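Local coordinates for fibronectin type III domain-containing protein (Simiduia agarivorans, PDB 6P2K), which belongs to glycoside hydrolase family 74 and, as in relatives with beta-propeller folds, probably cleaves beta-glucan chains such as xyloglucan, at residues B[686-691]-B[707-712]; B[634-639]-B[646-651]; B[676-681]-B[714-719]; B[76-81]-B[129-134]; B[569-574]-B[615-620]. All coordinates share one frame; numbering follows the deposited sequence.

Contact 1: B[686-691]-B[707-712]; sequences NRFKFT and YYDHDY
Lys-689 reaches Asp-709 and Asp-711 through two late bends: chi3 (-67°) turns CE off the extended course, and a similar chi4 brings NZ to the carboxylates. NZ lies 2.9 Å from Asp-711 OD2, on the anti lone pair of that oxygen, and 3.1 Å from Asp-709 OD2, on the syn lone pair; both are salt bridges. Asp-709 OD2 also receives the backbone N-H of Lys-689 (N to OD2 2.8 Å), on the anti side and tilted from the carboxylate plane. One oxygen is thus gripped twice by the same residue. A water accepts from Lys-689 NZ, donates to Arg-687 O and also bonds to Tyr-712 OH. The ring of Tyr-712 rests against aliphatic carbon, with CE2 3.6 Å from Arg-687 CB.

Farther along, Tyr-708 N donates to Thr-691 O (2.8 Å, 173° at the hydrogen), and Thr-691 OG1 returns a bond to Tyr-708 O. Phe-690 CD2 stands over the centre of the Tyr-707 ring, 3.6 Å from its CG, in a T-shaped pair with planes at 85°. The hydroxyl of Tyr-707 is bonded to Trp-648 O. Asp-709 OD1, accepting from Asp-711 N, closes an Asx turn where strand 702-709 leaves its four-stranded antiparallel sheet, a blade-like unit in the beta-propeller part of a longer, fibronectin type III domain-containing protein.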
# COMPACT_ATOMS: atom_id res chain seq x y z
N ASN B 686 -16.95 60.53 20.73
CA ASN B 686 -16.02 61.19 21.64
C ASN B 686 -15.12 60.20 22.36
O ASN B 686 -14.09 60.61 22.92
CB ASN B 686 -16.79 62.02 22.66
CG ASN B 686 -17.95 61.26 23.26
OD1 ASN B 686 -19.04 61.22 22.68
ND2 ASN B 686 -17.72 60.65 24.41
N ARG B 687 -15.47 58.91 22.38
CA ARG B 687 -14.62 57.89 22.97
C ARG B 687 -13.74 57.17 21.96
O ARG B 687 -12.79 56.49 22.36
CB ARG B 687 -15.46 56.83 23.69
CG ARG B 687 -16.76 57.31 24.29
CD ARG B 687 -17.25 56.30 25.31
NE ARG B 687 -18.52 56.68 25.92
CZ ARG B 687 -18.82 56.48 27.20
NH1 ARG B 687 -17.92 55.92 28.01
NH2 ARG B 687 -19.99 56.86 27.68
N PHE B 688 -14.03 57.30 20.66
CA PHE B 688 -13.34 56.51 19.66
C PHE B 688 -11.87 56.88 19.58
O PHE B 688 -11.52 58.05 19.46
CB PHE B 688 -14.00 56.69 18.29
CG PHE B 688 -13.33 55.90 17.20
CD1 PHE B 688 -13.55 54.54 17.07
CD2 PHE B 688 -12.48 56.52 16.30
CE1 PHE B 688 -12.93 53.81 16.07
CE2 PHE B 688 -11.86 55.80 15.29
CZ PHE B 688 -12.08 54.44 15.18
N LYS B 689 -11.01 55.87 19.64
CA LYS B 689 -9.58 56.02 19.44
C LYS B 689 -9.20 55.42 18.10
O LYS B 689 -9.67 54.34 17.73
CB LYS B 689 -8.79 55.36 20.57
CG LYS B 689 -9.24 55.80 21.96
CD LYS B 689 -8.41 55.15 23.06
CE LYS B 689 -8.64 53.65 23.12
NZ LYS B 689 -10.01 53.31 23.61
N PHE B 690 -8.35 56.13 17.35
CA PHE B 690 -7.94 55.68 16.02
C PHE B 690 -6.81 54.66 16.17
O PHE B 690 -5.63 54.95 15.97
CB PHE B 690 -7.53 56.86 15.16
CG PHE B 690 -8.68 57.57 14.52
CD1 PHE B 690 -9.37 58.56 15.20
CD2 PHE B 690 -9.09 57.24 13.24
CE1 PHE B 690 -10.44 59.22 14.62
CE2 PHE B 690 -10.16 57.89 12.65
CZ PHE B 690 -10.84 58.88 13.34
N THR B 691 -7.20 53.44 16.54
CA THR B 691 -6.27 52.33 16.61
C THR B 691 -6.69 51.24 15.63
O THR B 691 -7.46 51.51 14.70
CB THR B 691 -6.20 51.75 18.03
OG1 THR B 691 -7.51 51.38 18.47
CG2 THR B 691 -5.64 52.78 19.00
N TYR B 707 -9.23 51.24 10.51
CA TYR B 707 -9.27 51.90 11.81
C TYR B 707 -10.38 51.30 12.65
O TYR B 707 -11.55 51.28 12.23
CB TYR B 707 -9.47 53.41 11.64
CG TYR B 707 -8.19 54.20 11.52
CD1 TYR B 707 -7.21 54.13 12.51
CD2 TYR B 707 -7.95 55.01 10.42
CE1 TYR B 707 -6.04 54.86 12.40
CE2 TYR B 707 -6.78 55.74 10.30
CZ TYR B 707 -5.83 55.66 11.30
OH TYR B 707 -4.66 56.38 11.19
N TYR B 708 -10.04 50.84 13.85
CA TYR B 708 -10.97 50.07 14.66
C TYR B 708 -10.55 50.15 16.13
O TYR B 708 -9.38 49.95 16.45
CB TYR B 708 -11.00 48.61 14.19
CG TYR B 708 -11.78 47.66 15.07
CD1 TYR B 708 -13.16 47.62 15.02
CD2 TYR B 708 -11.12 46.79 15.92
CE1 TYR B 708 -13.88 46.74 15.82
CE2 TYR B 708 -11.82 45.91 16.72
CZ TYR B 708 -13.20 45.89 16.67
OH TYR B 708 -13.90 45.01 17.47
N ASP B 709 -11.51 50.45 17.00
CA ASP B 709 -11.27 50.56 18.44
C ASP B 709 -11.91 49.35 19.12
O ASP B 709 -13.13 49.31 19.33
CB ASP B 709 -11.82 51.87 19.00
CG ASP B 709 -11.34 52.16 20.41
OD1 ASP B 709 -10.93 51.22 21.12
OD2 ASP B 709 -11.37 53.34 20.82
N HIS B 710 -11.08 48.37 19.48
CA HIS B 710 -11.58 47.14 20.08
C HIS B 710 -12.21 47.37 21.45
O HIS B 710 -12.96 46.50 21.92
CB HIS B 710 -10.44 46.13 20.21
CG HIS B 710 -9.53 46.39 21.37
ND1 HIS B 710 -8.46 47.26 21.30
CD2 HIS B 710 -9.53 45.89 22.63
CE1 HIS B 710 -7.84 47.28 22.47
NE2 HIS B 710 -8.47 46.46 23.29
N ASP B 711 -11.93 48.50 22.10
CA ASP B 711 -12.51 48.76 23.41
C ASP B 711 -14.02 48.94 23.33
O ASP B 711 -14.73 48.68 24.30
CB ASP B 711 -11.87 49.99 24.05
CG ASP B 711 -10.49 49.70 24.60
OD1 ASP B 711 -10.28 48.59 25.12
OD2 ASP B 711 -9.62 50.59 24.51
N TYR B 712 -14.52 49.39 22.18
CA TYR B 712 -15.95 49.58 21.99
C TYR B 712 -16.50 48.85 20.77
O TYR B 712 -17.68 49.02 20.46
CB TYR B 712 -16.29 51.08 21.89
CG TYR B 712 -15.60 51.93 22.94
CD1 TYR B 712 -16.00 51.88 24.27
CD2 TYR B 712 -14.55 52.77 22.59
CE1 TYR B 712 -15.37 52.66 25.23
CE2 TYR B 712 -13.92 53.55 23.55
CZ TYR B 712 -14.34 53.49 24.86
OH TYR B 712 -13.71 54.26 25.82
O HOH W 1 -11.46 55.71 24.94
O HOH W 2 -15.14 55.60 27.76

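Contact 2: B[634-639]-B[646-651]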
# COMPACT_ATOMS: atom_id res chain seq x y z
N PHE B 634 2.01 49.78 10.49
CA PHE B 634 0.75 50.24 11.05
C PHE B 634 0.89 50.16 12.56
O PHE B 634 0.90 49.06 13.13
CB PHE B 634 -0.43 49.40 10.55
CG PHE B 634 -1.74 49.74 11.20
CD1 PHE B 634 -2.17 51.06 11.29
CD2 PHE B 634 -2.56 48.74 11.71
CE1 PHE B 634 -3.39 51.37 11.88
CE2 PHE B 634 -3.77 49.04 12.30
CZ PHE B 634 -4.19 50.36 12.39
N ALA B 635 1.01 51.31 13.21
CA ALA B 635 1.35 51.37 14.62
C ALA B 635 1.17 52.81 15.08
O ALA B 635 0.88 53.71 14.29
CB ALA B 635 2.79 50.91 14.86
N LYS B 636 1.34 53.02 16.38
CA LYS B 636 1.44 54.36 16.93
C LYS B 636 2.91 54.70 17.18
O LYS B 636 3.77 53.82 17.21
CB LYS B 636 0.63 54.49 18.23
CG LYS B 636 1.32 53.97 19.48
CD LYS B 636 0.41 54.13 20.70
CE LYS B 636 1.20 54.12 22.01
NZ LYS B 636 0.97 55.37 22.79
N GLY B 637 3.18 55.99 17.33
CA GLY B 637 4.53 56.44 17.60
C GLY B 637 5.39 56.50 16.35
O GLY B 637 4.91 56.71 15.23
N GLY B 638 6.69 56.30 16.55
CA GLY B 638 7.66 56.39 15.47
C GLY B 638 8.81 57.31 15.81
O GLY B 638 9.88 57.23 15.19
N GLY B 639 8.61 58.20 16.78
CA GLY B 639 9.65 59.09 17.22
C GLY B 639 9.40 60.53 16.82
O GLY B 639 8.33 60.88 16.30
N ASN B 646 -1.44 58.93 20.89
CA ASN B 646 -1.73 57.51 20.78
C ASN B 646 -2.39 57.16 19.45
O ASN B 646 -2.93 56.06 19.32
CB ASN B 646 -2.62 57.06 21.94
CG ASN B 646 -1.90 57.13 23.28
OD1 ASN B 646 -0.68 56.95 23.35
ND2 ASN B 646 -2.65 57.38 24.34
N ASN B 647 -2.34 58.06 18.47
CA ASN B 647 -2.96 57.79 17.17
C ASN B 647 -2.12 56.82 16.36
O ASN B 647 -0.90 57.00 16.22
CB ASN B 647 -3.14 59.09 16.39
CG ASN B 647 -4.24 59.97 16.95
OD1 ASN B 647 -5.31 59.48 17.34
ND2 ASN B 647 -3.99 61.27 17.00
N TRP B 648 -2.76 55.78 15.83
CA TRP B 648 -2.08 54.87 14.92
C TRP B 648 -2.03 55.49 13.52
O TRP B 648 -2.97 56.16 13.09
CB TRP B 648 -2.79 53.52 14.87
CG TRP B 648 -2.59 52.71 16.12
CD1 TRP B 648 -2.62 53.16 17.41
CD2 TRP B 648 -2.34 51.30 16.19
NE1 TRP B 648 -2.41 52.12 18.28
CE2 TRP B 648 -2.24 50.97 17.56
CE3 TRP B 648 -2.20 50.29 15.23
CZ2 TRP B 648 -1.98 49.67 17.99
CZ3 TRP B 648 -1.96 49.00 15.66
CH2 TRP B 648 -1.85 48.70 17.03
N GLN B 649 -0.92 55.26 12.82
CA GLN B 649 -0.69 55.84 11.51
C GLN B 649 -0.06 54.80 10.60
O GLN B 649 0.44 53.77 11.06
CB GLN B 649 0.22 57.08 11.60
CG GLN B 649 -0.19 58.09 12.67
CD GLN B 649 0.89 59.13 12.94
OE1 GLN B 649 0.62 60.33 12.98
NE2 GLN B 649 2.12 58.67 13.13
N ILE B 650 -0.08 55.08 9.30
CA ILE B 650 0.63 54.28 8.32
C ILE B 650 1.91 55.02 7.95
O ILE B 650 1.87 56.15 7.44
CB ILE B 650 -0.22 54.01 7.07
CG1 ILE B 650 -1.52 53.28 7.43
CG2 ILE B 650 0.57 53.17 6.07
CD1 ILE B 650 -1.31 51.85 7.87
N LEU B 651 3.05 54.39 8.22
CA LEU B 651 4.36 54.94 7.87
C LEU B 651 4.98 54.07 6.79
O LEU B 651 4.83 52.84 6.80
CB LEU B 651 5.29 55.01 9.09
CG LEU B 651 4.77 55.75 10.33
CD1 LEU B 651 5.91 56.04 11.29
CD2 LEU B 651 4.08 57.04 9.93
O HOH W 3 2.69 55.58 13.68
O HOH W 4 1.28 58.12 17.45
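Phe-634 and Ala-635 pair antiparallel with Ile-650 and Gln-649, a mostly buried strand contact in which strand 628-634 meets strand 648-653 inside one propeller sheet. The backbone evidence is unequal: Gln-649 N donates to Ala-635 O at 2.8 Å, while the return bond, Ala-635 N to Gln-649 O, is weak at 3.3 Å. Phe-634 and Ile-650 form the adjacent non-hydrogen-bonded pair with side chains on a common face, CD1 to CD1 3.6 Å. Trp-648 crosses Phe-634 edge-to-face, planes at 65°, with CE3 over the centre of the phenyl ring and 3.5 Å from its CZ. One indole face in turn takes Ala-635 CA, offset toward the rim. At Ala-635 and Lys-636 the chain turns a corner, and strand 637-638 joins strand 605-615 in another sheet. A water there accepts from Gly-637 N (2.9 Å) and donates to Asn-647 O (2.7 Å). The chemistry therefore implies direct main-chain bonding and aromatic packing up to the corner, with water bridging Gly-637 N to Asn-647 O past it.

Contact 3: B[676-681]-B[714-719]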
# COMPACT_ATOMS: atom_id res chain seq x y z
N SER B 676 -20.14 61.45 8.84
CA SER B 676 -21.49 61.27 8.35
C SER B 676 -21.84 59.81 8.06
O SER B 676 -23.03 59.47 8.02
CB SER B 676 -21.68 62.12 7.10
OG SER B 676 -21.51 61.33 5.93
N ASN B 677 -20.85 58.96 7.81
CA ASN B 677 -21.10 57.56 7.46
C ASN B 677 -21.34 56.67 8.68
O ASN B 677 -21.77 55.52 8.51
CB ASN B 677 -19.93 57.01 6.65
CG ASN B 677 -19.80 57.68 5.30
OD1 ASN B 677 -20.48 57.31 4.35
ND2 ASN B 677 -18.94 58.69 5.22
N LEU B 678 -21.08 57.16 9.88
CA LEU B 678 -21.09 56.35 11.10
C LEU B 678 -22.33 56.68 11.91
O LEU B 678 -22.50 57.82 12.36
CB LEU B 678 -19.82 56.60 11.91
CG LEU B 678 -18.55 56.48 11.09
CD1 LEU B 678 -17.37 56.90 11.93
CD2 LEU B 678 -18.37 55.06 10.56
N VAL B 679 -23.19 55.68 12.11
CA VAL B 679 -24.40 55.87 12.89
C VAL B 679 -24.10 56.15 14.35
O VAL B 679 -24.94 56.71 15.06
CB VAL B 679 -25.32 54.64 12.73
CG1 VAL B 679 -24.77 53.46 13.53
CG2 VAL B 679 -26.75 54.97 13.14
N TRP B 680 -22.90 55.79 14.82
CA TRP B 680 -22.55 55.88 16.23
C TRP B 680 -21.75 57.13 16.59
O TRP B 680 -21.45 57.33 17.77
CB TRP B 680 -21.75 54.64 16.65
CG TRP B 680 -20.65 54.25 15.70
CD1 TRP B 680 -20.73 53.34 14.69
CD2 TRP B 680 -19.30 54.75 15.69
NE1 TRP B 680 -19.52 53.24 14.04
CE2 TRP B 680 -18.62 54.09 14.64
CE3 TRP B 680 -18.60 55.68 16.46
CZ2 TRP B 680 -17.29 54.35 14.34
CZ3 TRP B 680 -17.27 55.93 16.16
CH2 TRP B 680 -16.63 55.27 15.11
N TRP B 681 -21.41 57.97 15.61
CA TRP B 681 -20.46 59.04 15.87
C TRP B 681 -20.98 60.03 16.90
O TRP B 681 -20.24 60.47 17.79
CB TRP B 681 -20.11 59.77 14.58
CG TRP B 681 -18.98 60.73 14.79
CD1 TRP B 681 -19.06 62.09 14.87
CD2 TRP B 681 -17.61 60.39 14.99
NE1 TRP B 681 -17.82 62.62 15.09
CE2 TRP B 681 -16.90 61.60 15.17
CE3 TRP B 681 -16.90 59.19 15.03
CZ2 TRP B 681 -15.53 61.64 15.38
CZ3 TRP B 681 -15.53 59.23 15.23
CH2 TRP B 681 -14.86 60.44 15.41
N LEU B 714 -15.93 49.43 17.65
CA LEU B 714 -16.29 50.44 16.66
C LEU B 714 -15.27 50.42 15.54
O LEU B 714 -14.07 50.55 15.78
CB LEU B 714 -16.37 51.82 17.30
CG LEU B 714 -17.42 51.96 18.40
CD1 LEU B 714 -17.25 53.27 19.16
CD2 LEU B 714 -18.82 51.87 17.80
N GLY B 715 -15.75 50.26 14.31
CA GLY B 715 -14.90 50.33 13.14
C GLY B 715 -15.14 51.60 12.35
O GLY B 715 -16.26 51.84 11.89
N TYR B 716 -14.11 52.43 12.19
CA TYR B 716 -14.29 53.67 11.45
C TYR B 716 -14.44 53.40 9.96
O TYR B 716 -15.35 53.93 9.31
CB TYR B 716 -13.12 54.63 11.70
CG TYR B 716 -13.44 56.03 11.24
CD1 TYR B 716 -13.30 56.39 9.91
CD2 TYR B 716 -13.93 56.97 12.13
CE1 TYR B 716 -13.63 57.66 9.48
CE2 TYR B 716 -14.25 58.25 11.71
CZ TYR B 716 -14.10 58.59 10.38
OH TYR B 716 -14.42 59.86 9.95
N GLY B 717 -13.55 52.59 9.40
CA GLY B 717 -13.60 52.32 7.97
C GLY B 717 -12.37 51.60 7.45
O GLY B 717 -11.34 51.54 8.12
N VAL B 718 -12.49 51.05 6.24
CA VAL B 718 -11.40 50.37 5.56
C VAL B 718 -10.92 51.27 4.44
O VAL B 718 -11.73 51.81 3.67
CB VAL B 718 -11.86 49.00 5.00
CG1 VAL B 718 -10.66 48.22 4.47
CG2 VAL B 718 -12.59 48.22 6.08
N PHE B 719 -9.61 51.45 4.34
CA PHE B 719 -9.03 52.40 3.40
C PHE B 719 -7.99 51.71 2.52
O PHE B 719 -7.15 50.95 3.00
CB PHE B 719 -8.40 53.58 4.14
CG PHE B 719 -9.37 54.32 5.00
CD1 PHE B 719 -9.58 53.94 6.32
CD2 PHE B 719 -10.11 55.39 4.50
CE1 PHE B 719 -10.49 54.61 7.12
CE2 PHE B 719 -11.01 56.07 5.29
CZ PHE B 719 -11.21 55.68 6.60
O HOH W 5 -18.90 50.86 12.30
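The indole of Trp-680 lies between two leucines: CD2 of Leu-714 sits on one face, 3.6 Å from the centroid of the five-membered ring and 13° off its normal, while CB of Leu-678, from its own segment, lies on the opposite face. At the indole edge, in plane, comes the carbonyl of Gly-715, with O 3.7 Å from Trp-680 CZ2. A water completes that edge, accepting from Trp-680 NE1 (3.0 Å) and donating to Gly-715 O (2.8 Å). The Tyr-716 ring carries Leu-678 CD1 over one face, 3.4 Å from CE2, a CH-pi contact. Its edge is directed at the face of Trp-681 in an offset T-shaped pair with planes at 89°; CE2 of Tyr-716 is 3.9 Å from CZ3 of Trp-681.

The chi1 of Trp-680 (46°) puts CG in the crowded position between backbone N and carbonyl carbon. Leu-678 to Trp-681 form a type I turn whose Leu-678 and Trp-680 point toward the strand, while Trp-681 reaches it with the end of its ring. The Tyr-716 hydroxyl bonds to Arg-673 O. This turn, which runs into helix 681-684, packs on strand 714-723, which lies between strands 702-709 and 729-733.

Contact 4: B[76-81]-B[129-134]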
# COMPACT_ATOMS: atom_id res chain seq x y z
N GLY B 76 -32.29 45.73 22.96
CA GLY B 76 -31.51 46.14 24.10
C GLY B 76 -30.05 45.78 23.91
O GLY B 76 -29.71 44.62 23.67
N THR B 77 -29.19 46.79 24.01
CA THR B 77 -27.75 46.63 23.83
C THR B 77 -27.00 47.13 25.06
O THR B 77 -27.58 47.64 26.01
CB THR B 77 -27.26 47.37 22.58
OG1 THR B 77 -27.27 48.78 22.83
CG2 THR B 77 -28.13 47.06 21.38
N LEU B 78 -25.68 46.97 25.00
CA LEU B 78 -24.82 47.40 26.10
C LEU B 78 -24.87 48.91 26.29
O LEU B 78 -24.62 49.41 27.39
CB LEU B 78 -23.39 46.93 25.86
CG LEU B 78 -22.33 47.19 26.93
CD1 LEU B 78 -22.71 46.51 28.24
CD2 LEU B 78 -20.96 46.73 26.45
N TYR B 79 -25.20 49.66 25.23
CA TYR B 79 -25.28 51.11 25.31
C TYR B 79 -26.71 51.62 25.37
O TYR B 79 -26.92 52.84 25.38
CB TYR B 79 -24.55 51.76 24.14
CG TYR B 79 -24.16 53.20 24.41
CD1 TYR B 79 -23.22 53.52 25.38
CD2 TYR B 79 -24.74 54.24 23.70
CE1 TYR B 79 -22.87 54.84 25.63
CE2 TYR B 79 -24.40 55.57 23.94
CZ TYR B 79 -23.46 55.86 24.91
OH TYR B 79 -23.11 57.16 25.17
N GLY B 80 -27.71 50.74 25.42
CA GLY B 80 -29.07 51.17 25.65
C GLY B 80 -30.03 50.61 24.62
O GLY B 80 -29.65 49.92 23.68
N LEU B 81 -31.30 50.95 24.82
CA LEU B 81 -32.37 50.46 23.96
C LEU B 81 -32.34 51.16 22.60
O LEU B 81 -32.06 52.36 22.51
CB LEU B 81 -33.72 50.69 24.64
CG LEU B 81 -34.94 49.88 24.23
CD1 LEU B 81 -34.77 48.42 24.59
CD2 LEU B 81 -36.17 50.46 24.91
N GLY B 129 -18.65 47.31 32.19
CA GLY B 129 -17.91 48.52 32.42
C GLY B 129 -17.30 49.19 31.21
O GLY B 129 -16.60 50.19 31.36
N LYS B 130 -17.57 48.69 30.00
CA LYS B 130 -16.88 49.20 28.82
C LYS B 130 -17.21 50.67 28.56
O LYS B 130 -16.35 51.43 28.10
CB LYS B 130 -17.23 48.35 27.59
CG LYS B 130 -16.68 46.93 27.63
CD LYS B 130 -15.17 46.88 27.45
CE LYS B 130 -14.68 45.45 27.32
NZ LYS B 130 -13.19 45.34 27.37
N PHE B 131 -18.44 51.09 28.85
CA PHE B 131 -18.84 52.48 28.69
C PHE B 131 -19.02 53.19 30.03
O PHE B 131 -19.75 54.19 30.11
CB PHE B 131 -20.13 52.58 27.87
CG PHE B 131 -20.01 52.06 26.47
CD1 PHE B 131 -19.47 52.84 25.46
CD2 PHE B 131 -20.46 50.79 26.15
CE1 PHE B 131 -19.37 52.37 24.17
CE2 PHE B 131 -20.36 50.30 24.86
CZ PHE B 131 -19.82 51.09 23.86
N GLY B 132 -18.38 52.69 31.09
CA GLY B 132 -18.36 53.37 32.37
C GLY B 132 -19.41 52.91 33.37
O GLY B 132 -19.40 53.39 34.51
N GLU B 133 -20.31 52.02 32.98
CA GLU B 133 -21.31 51.53 33.92
C GLU B 133 -20.66 50.59 34.94
O GLU B 133 -19.55 50.09 34.76
CB GLU B 133 -22.44 50.80 33.19
CG GLU B 133 -23.50 51.71 32.60
CD GLU B 133 -24.73 50.95 32.13
OE1 GLU B 133 -24.74 50.48 30.97
OE2 GLU B 133 -25.69 50.82 32.92
N THR B 134 -21.38 50.37 36.05
CA THR B 134 -20.95 49.43 37.07
C THR B 134 -22.08 48.44 37.34
O THR B 134 -23.26 48.78 37.25
CB THR B 134 -20.56 50.13 38.39
OG1 THR B 134 -21.72 50.68 39.02
CG2 THR B 134 -19.56 51.25 38.12
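Phe-131 can be followed outward from CB, which lies 4.1 Å from Tyr-79 CD1. Next, CG makes the nearest approach between the two rings, 3.7 Å from the same Tyr-79 CD1, and on one branch CD1 is 3.8 Å from that atom too. On the other branch CD2 lies between Tyr-79 CD1 and Leu-78 CD2. In the far half of the ring CE1 is 4.2 Å from Tyr-79 CD1, and CE2 meets Leu-78 CD2 at 4.0 Å; CZ, the tip, stands farther from both. The ring plane gives separate evidence: Tyr-79 CD1 sits above it, offset toward the rim, and Leu-78 CD2 near it, at the edge. Tyr-79 and Phe-131 thus form an edge-to-face pair, with ring centroids 4.9 Å apart and planes at 57°. Leu-78 extends CG anti to its backbone N (chi1 -176°), and CG itself comes close to Phe-131 CD2.

The turn that offers these side chains is held from within. Thr-77 OG1 accepts from Tyr-79 N, an ST turn, and donates to Gly-80 O at 2.8 Å, in the carbonyl plane on a lone pair; Gly-80 O takes Thr-77 N as well.

Asp-124, a zinc ligand, has its side chain about 6 Å from that of Leu-78. In the fold, the hairpin of strands 72-77 and 80-84 meets the loop between strands 114-119 and 139-144, while Val-684 of helix 681-684 touches both Tyr-79 and Phe-131.

Contact 5: B[569-574]-B[615-620]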
# COMPACT_ATOMS: atom_id res chain seq x y z
N ILE B 569 8.10 39.99 21.92
CA ILE B 569 6.89 39.46 21.31
C ILE B 569 6.75 40.08 19.93
O ILE B 569 6.96 41.28 19.76
CB ILE B 569 5.64 39.75 22.16
CG1 ILE B 569 5.77 39.16 23.56
CG2 ILE B 569 4.39 39.21 21.48
CD1 ILE B 569 4.77 39.71 24.55
N ALA B 570 6.40 39.26 18.94
CA ALA B 570 6.18 39.73 17.58
C ALA B 570 4.71 39.59 17.22
O ALA B 570 4.10 38.54 17.46
CB ALA B 570 7.04 38.96 16.57
N ARG B 571 4.14 40.64 16.63
CA ARG B 571 2.78 40.58 16.12
C ARG B 571 2.72 40.16 14.66
O ARG B 571 1.79 39.46 14.25
CB ARG B 571 2.08 41.93 16.31
CG ARG B 571 0.71 42.05 15.64
CD ARG B 571 -0.32 41.14 16.29
NE ARG B 571 -1.66 41.40 15.78
CZ ARG B 571 -2.14 40.90 14.64
NH1 ARG B 571 -1.38 40.11 13.89
NH2 ARG B 571 -3.37 41.20 14.26
N LYS B 572 3.71 40.56 13.86
CA LYS B 572 3.79 40.16 12.47
C LYS B 572 5.25 40.08 12.06
O LYS B 572 6.04 40.96 12.40
CB LYS B 572 3.03 41.12 11.55
CG LYS B 572 3.27 40.87 10.07
CD LYS B 572 2.05 41.15 9.23
CE LYS B 572 2.25 40.66 7.80
NZ LYS B 572 1.29 41.28 6.86
N ILE B 573 5.60 39.03 11.33
CA ILE B 573 6.93 38.86 10.76
C ILE B 573 6.83 39.10 9.26
O ILE B 573 5.96 38.53 8.59
CB ILE B 573 7.50 37.46 11.05
CG1 ILE B 573 7.62 37.23 12.55
CG2 ILE B 573 8.85 37.28 10.37
CD1 ILE B 573 8.03 35.81 12.92
N ALA B 574 7.71 39.96 8.74
CA ALA B 574 7.71 40.33 7.32
C ALA B 574 9.08 40.00 6.73
O ALA B 574 9.99 40.84 6.75
CB ALA B 574 7.38 41.82 7.15
N GLY B 615 2.44 49.42 20.05
CA GLY B 615 1.07 48.98 19.87
C GLY B 615 0.95 47.47 19.90
O GLY B 615 1.75 46.76 19.28
N TRP B 616 -0.05 46.95 20.63
CA TRP B 616 -0.16 45.50 20.81
C TRP B 616 -0.44 44.78 19.50
O TRP B 616 -0.04 43.62 19.34
CB TRP B 616 -1.25 45.19 21.84
CG TRP B 616 -1.44 43.71 22.10
CD1 TRP B 616 -2.56 42.97 21.87
CD2 TRP B 616 -0.46 42.80 22.63
NE1 TRP B 616 -2.35 41.66 22.23
CE2 TRP B 616 -1.07 41.53 22.70
CE3 TRP B 616 0.86 42.94 23.06
CZ2 TRP B 616 -0.40 40.41 23.18
CZ3 TRP B 616 1.53 41.82 23.53
CH2 TRP B 616 0.89 40.57 23.58
N ASP B 617 -1.12 45.43 18.56
CA ASP B 617 -1.45 44.82 17.28
C ASP B 617 -0.75 45.52 16.12
O ASP B 617 -1.24 45.50 14.98
CB ASP B 617 -2.97 44.80 17.07
CG ASP B 617 -3.67 43.84 18.02
OD1 ASP B 617 -3.41 42.62 17.93
OD2 ASP B 617 -4.46 44.30 18.86
N ALA B 618 0.39 46.13 16.39
CA ALA B 618 1.16 46.82 15.36
C ALA B 618 1.69 45.82 14.34
O ALA B 618 2.15 44.73 14.69
CB ALA B 618 2.31 47.59 15.99
N GLU B 619 1.64 46.20 13.06
CA GLU B 619 2.03 45.33 11.97
C GLU B 619 3.12 45.98 11.12
O GLU B 619 3.27 47.21 11.09
CB GLU B 619 0.84 45.00 11.06
CG GLU B 619 -0.17 44.05 11.66
CD GLU B 619 -1.43 43.99 10.83
OE1 GLU B 619 -1.83 45.04 10.29
OE2 GLU B 619 -2.03 42.89 10.72
N VAL B 620 3.87 45.13 10.42
CA VAL B 620 4.82 45.57 9.41
C VAL B 620 4.66 44.66 8.20
O VAL B 620 4.37 43.47 8.33
CB VAL B 620 6.27 45.55 9.94
CG1 VAL B 620 6.72 44.13 10.28
CG2 VAL B 620 7.22 46.20 8.93
O HOH W 6 -1.61 40.17 10.73
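Trp-616 meets Ile-569 first, whose CD1 comes in plane to the indole edge, 4.0 Å from CZ3, while Arg-512 makes a cation-pi contact with that indole. Asp-617 follows with the salt bridge, OD1 taking Arg-571 NE at 3.0 Å (159° at the hydrogen) on its anti lone pair. Carboxylate and guanidinium planes stand 89° apart. From Ala-618, whose O lies 3.2 Å from Arg-571 CG, strand 618-620 runs nearly parallel (13°) to strand 572-574, each outermost in its own sheet, consistent with adjoining propeller blades. Glu-619 OE2 is 4.1 Å from Arg-571 NH2 but well out of the guanidinium plane, charge proximity only; its carboxylate accepts from Ser-696 N and Gly-695 N, and NH2 bonds to Thr-744 O. A water accepting from Arg-571 NH1 also lies in hydrogen-bonding reach of Glu-619 OE2. Val-620 has its O 3.3 Å from Lys-572 CG and its CG1 3.9 Å from Ala-574 CB; Lys-572 NZ forms a salt bridge with Glu-621. The side chain of Asp-513, a zinc ligand accepting from Ile-573 N through OD2, is about 4 Å from that of Lys-572.

How the contacts relate
Contacts 1 and 3 share the hairpin of strands 702-709 and 714-723 and lie about 10 Å apart between centres; Asp-709 N is 2.8 Å from Leu-714 O. Contact 2 joins contact 1 through Trp-648, whose O is 2.6 Å from Tyr-707 OH, and contact 5 through Phe-634 N, 2.9 Å from Glu-619 O. Contact 4 meets contact 1 where Tyr-712 CD1 lies 3.4 Å from Phe-131 CE1, on the side of that ring away from Tyr-79. Two contacts approach zinc sites: the Lys-572 side chain of contact 5 is about 6 Å from a zinc ion, and the Leu-78 side chain of contact 4 about 10 Å from one.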